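Local coordinates for kelch domain-containing protein (Colletotrichum graminicola M1.001, PDB 5C86), which is a fungal alcohol oxidase of the galactose oxidase and glyoxal oxidase family, probably using a copper-radical centre to oxidise alcohols to aldehydes, at residues A[63-71]-A[103-111]. Numbering follows the deposited sequence.
Sequences IVQNTQHDM and GESSPWTPL
With CG anti to the backbone N (chi1 -162°) and the chain extended beyond it, Q65 carries its amide past the NE1 edge of the W108 indole and up to the turn G103-S106, whereas the bend of M71 at chi3 (-56°) brings its terminal CE over the six-membered ring of W108. Q65 NE2 serves two carbonyls: S106 O at 2.7 Å, in the carbonyl plane and near the amide plane, and, less straight, E104 O at 2.9 Å, tilted from the amide plane, with NE2 above the carbonyl plane. Its OE1 takes a bond from T49 of strand 47-52 and only a weak one from W108 NE1 (3.3 Å), the amide standing steeply to the indole at 74°. W108 N completes the grip with a nearly straight bond to Q65 O (3.1 Å). M71 SD sits 3.9 Å from the centroid of the W108 six-membered ring, a Met-aromatic contact, with CE making a CH-pi contact over the same face. N66 sets its ND2 3.3 Å from W108 CB and donates weakly to M71 SD; its OD1 accepts from Q68 N in an Asx turn. One water bridges that OD1 to W108 O. The arrangement joins neighbouring blades of the Kelch beta-propeller, linking the bulged edge strand 63-66 to the loop entering the outermost strand 109-111.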
loop_
_atom_site.group_PDB
_atom_site.type_symbol
_atom_site.label_atom_id
_atom_site.label_comp_id
_atom_site.label_asym_id
_atom_site.label_seq_id
_atom_site.Cartn_x
_atom_site.Cartn_y
_atom_site.Cartn_z
ATOM N N ILE A 63 -5.920 -15.920 15.975
ATOM C CA ILE A 63 -6.509 -15.414 17.183
ATOM C C ILE A 63 -7.528 -14.344 16.923
ATOM O O ILE A 63 -7.440 -13.607 15.924
ATOM C CB ILE A 63 -5.449 -14.883 18.206
ATOM C CG1 ILE A 63 -4.830 -13.565 17.746
ATOM C CG2 ILE A 63 -4.370 -15.974 18.432
ATOM C CD1 ILE A 63 -3.660 -13.051 18.594
ATOM N N VAL A 64 -8.454 -14.171 17.863
ATOM C CA VAL A 64 -9.345 -13.091 17.881
ATOM C C VAL A 64 -8.694 -11.863 18.459
ATOM O O VAL A 64 -8.762 -11.527 19.650
ATOM C CB VAL A 64 -10.728 -13.404 18.544
ATOM C CG1 VAL A 64 -11.595 -12.150 18.521
ATOM C CG2 VAL A 64 -11.396 -14.530 17.830
ATOM N N GLN A 65 -7.993 -11.128 17.589
ATOM C CA GLN A 65 -7.107 -10.110 18.107
ATOM C C GLN A 65 -7.859 -8.837 18.262
ATOM O O GLN A 65 -7.428 -7.954 18.979
ATOM C CB GLN A 65 -5.894 -9.887 17.154
ATOM C CG GLN A 65 -4.768 -9.168 17.862
ATOM C CD GLN A 65 -3.673 -8.736 16.921
ATOM O OE1 GLN A 65 -3.701 -9.079 15.713
ATOM N NE2 GLN A 65 -2.673 -8.027 17.459
ATOM N N ASN A 66 -9.026 -8.711 17.568
ATOM C CA ASN A 66 -9.867 -7.590 17.724
ATOM C C ASN A 66 -11.257 -8.112 18.143
ATOM O O ASN A 66 -11.874 -8.846 17.400
ATOM C CB ASN A 66 -10.009 -6.780 16.402
ATOM C CG ASN A 66 -10.667 -5.467 16.635
ATOM O OD1 ASN A 66 -11.513 -5.320 17.543
ATOM N ND2 ASN A 66 -10.283 -4.440 15.906
ATOM N N THR A 67 -11.650 -7.753 19.373
ATOM C CA THR A 67 -12.896 -8.305 19.963
ATOM C C THR A 67 -14.107 -7.453 19.761
ATOM O O THR A 67 -15.202 -7.886 20.194
ATOM C CB THR A 67 -12.705 -8.465 21.537
ATOM O OG1 THR A 67 -12.665 -7.172 22.202
ATOM C CG2 THR A 67 -11.554 -9.362 21.794
ATOM N N GLN A 68 -13.982 -6.260 19.191
ATOM C CA GLN A 68 -15.046 -5.283 19.004
ATOM C C GLN A 68 -15.424 -4.886 17.543
ATOM O O GLN A 68 -16.447 -4.265 17.326
ATOM C CB GLN A 68 -14.702 -3.988 19.713
ATOM C CG GLN A 68 -14.620 -4.160 21.251
ATOM C CD GLN A 68 -14.415 -2.858 22.043
ATOM O OE1 GLN A 68 -15.130 -1.847 21.888
ATOM N NE2 GLN A 68 -13.400 -2.873 22.901
ATOM N N HIS A 69 -14.518 -5.157 16.588
ATOM C CA HIS A 69 -14.593 -4.631 15.194
ATOM C C HIS A 69 -14.252 -5.796 14.320
ATOM O O HIS A 69 -13.215 -6.478 14.519
ATOM C CB HIS A 69 -13.577 -3.478 15.114
ATOM C CG HIS A 69 -13.497 -2.734 13.824
ATOM N ND1 HIS A 69 -12.704 -1.599 13.737
ATOM C CD2 HIS A 69 -14.068 -2.899 12.608
ATOM C CE1 HIS A 69 -12.767 -1.114 12.511
ATOM N NE2 HIS A 69 -13.629 -1.833 11.828
ATOM N N ASP A 70 -15.161 -6.093 13.355
ATOM C CA ASP A 70 -14.879 -7.002 12.255
ATOM C C ASP A 70 -14.318 -6.144 11.120
ATOM O O ASP A 70 -15.035 -5.298 10.549
ATOM C CB ASP A 70 -16.195 -7.659 11.720
ATOM C CG ASP A 70 -15.920 -8.746 10.731
ATOM O OD1 ASP A 70 -14.956 -8.559 9.906
ATOM O OD2 ASP A 70 -16.574 -9.805 10.668
ATOM N N MET A 71 -12.999 -6.257 10.961
ATOM C CA MET A 71 -12.232 -5.364 10.131
ATOM C C MET A 71 -12.128 -5.788 8.646
ATOM O O MET A 71 -11.187 -5.405 7.943
ATOM C CB MET A 71 -10.821 -5.199 10.732
ATOM C CG MET A 71 -10.799 -4.530 12.079
ATOM S SD MET A 71 -9.140 -4.188 12.720
ATOM C CE MET A 71 -8.525 -5.764 12.648
ATOM N N GLY A 103 2.883 -4.782 21.664
ATOM C CA GLY A 103 3.009 -6.177 21.332
ATOM C C GLY A 103 2.226 -6.402 20.042
ATOM O O GLY A 103 1.117 -5.920 19.877
ATOM N N GLU A 104 2.836 -7.192 19.187
ATOM C CA GLU A 104 2.310 -7.500 17.861
ATOM C C GLU A 104 1.017 -8.338 17.937
ATOM O O GLU A 104 0.226 -8.279 17.013
ATOM C CB GLU A 104 3.301 -8.364 17.143
ATOM C CG GLU A 104 4.582 -7.656 16.864
ATOM C CD GLU A 104 5.505 -8.643 16.220
ATOM O OE1 GLU A 104 5.796 -9.729 16.826
ATOM O OE2 GLU A 104 5.898 -8.382 15.121
ATOM N N SER A 105 0.874 -9.166 18.988
ATOM C CA SER A 105 -0.298 -9.989 19.236
ATOM C C SER A 105 -1.195 -9.389 20.310
ATOM O O SER A 105 -2.198 -9.993 20.670
ATOM C CB SER A 105 0.134 -11.395 19.603
ATOM O OG SER A 105 0.991 -11.874 18.573
ATOM N N SER A 106 -0.913 -8.175 20.766
ATOM C CA SER A 106 -1.739 -7.530 21.732
ATOM C C SER A 106 -3.121 -7.119 21.136
ATOM O O SER A 106 -3.299 -7.120 19.904
ATOM C CB SER A 106 -0.968 -6.366 22.345
ATOM O OG SER A 106 -0.843 -5.183 21.525
ATOM N N PRO A 107 -4.087 -6.715 21.986
ATOM C CA PRO A 107 -5.431 -6.435 21.458
ATOM C C PRO A 107 -5.479 -5.157 20.627
ATOM O O PRO A 107 -4.863 -4.151 20.981
ATOM C CB PRO A 107 -6.294 -6.300 22.724
ATOM C CG PRO A 107 -5.537 -7.135 23.779
ATOM C CD PRO A 107 -4.097 -6.865 23.478
ATOM N N TRP A 108 -6.270 -5.188 19.563
ATOM C CA TRP A 108 -6.619 -3.950 18.887
ATOM C C TRP A 108 -7.463 -3.174 19.850
ATOM O O TRP A 108 -8.338 -3.765 20.549
ATOM C CB TRP A 108 -7.427 -4.240 17.627
ATOM C CG TRP A 108 -6.590 -4.885 16.515
ATOM C CD1 TRP A 108 -6.107 -6.123 16.423
ATOM C CD2 TRP A 108 -6.135 -4.180 15.320
ATOM N NE1 TRP A 108 -5.367 -6.277 15.237
ATOM C CE2 TRP A 108 -5.405 -5.083 14.575
ATOM C CE3 TRP A 108 -6.310 -2.898 14.863
ATOM C CZ2 TRP A 108 -4.802 -4.731 13.353
ATOM C CZ3 TRP A 108 -5.770 -2.563 13.691
ATOM C CH2 TRP A 108 -5.020 -3.465 12.956
ATOM N N THR A 109 -7.316 -1.901 19.910
ATOM C CA THR A 109 -8.162 -1.102 20.809
ATOM C C THR A 109 -9.006 -0.075 20.074
ATOM O O THR A 109 -8.689 0.346 18.965
ATOM C CB THR A 109 -7.250 -0.457 21.857
ATOM O OG1 THR A 109 -6.393 0.539 21.241
ATOM C CG2 THR A 109 -6.458 -1.520 22.597
ATOM N N PRO A 110 -10.077 0.457 20.681
ATOM C CA PRO A 110 -10.923 1.354 19.985
ATOM C C PRO A 110 -10.475 2.754 19.984
ATOM O O PRO A 110 -9.884 3.252 20.930
ATOM C CB PRO A 110 -12.285 1.258 20.776
ATOM C CG PRO A 110 -11.828 0.904 22.117
ATOM C CD PRO A 110 -10.708 -0.058 21.917
ATOM N N LEU A 111 -10.742 3.417 18.894
ATOM C CA LEU A 111 -10.717 4.828 18.747
ATOM C C LEU A 111 -12.102 5.339 18.510
ATOM O O LEU A 111 -13.031 4.544 18.475
ATOM C CB LEU A 111 -9.708 5.252 17.650
ATOM C CG LEU A 111 -8.218 4.899 17.891
ATOM C CD1 LEU A 111 -7.353 5.368 16.713
ATOM C CD2 LEU A 111 -7.678 5.567 19.132
HETATM O O HOH W 1 -9.681 -6.176 20.958
HETATM O O HOH W 2 -11.269 -3.110 19.628
#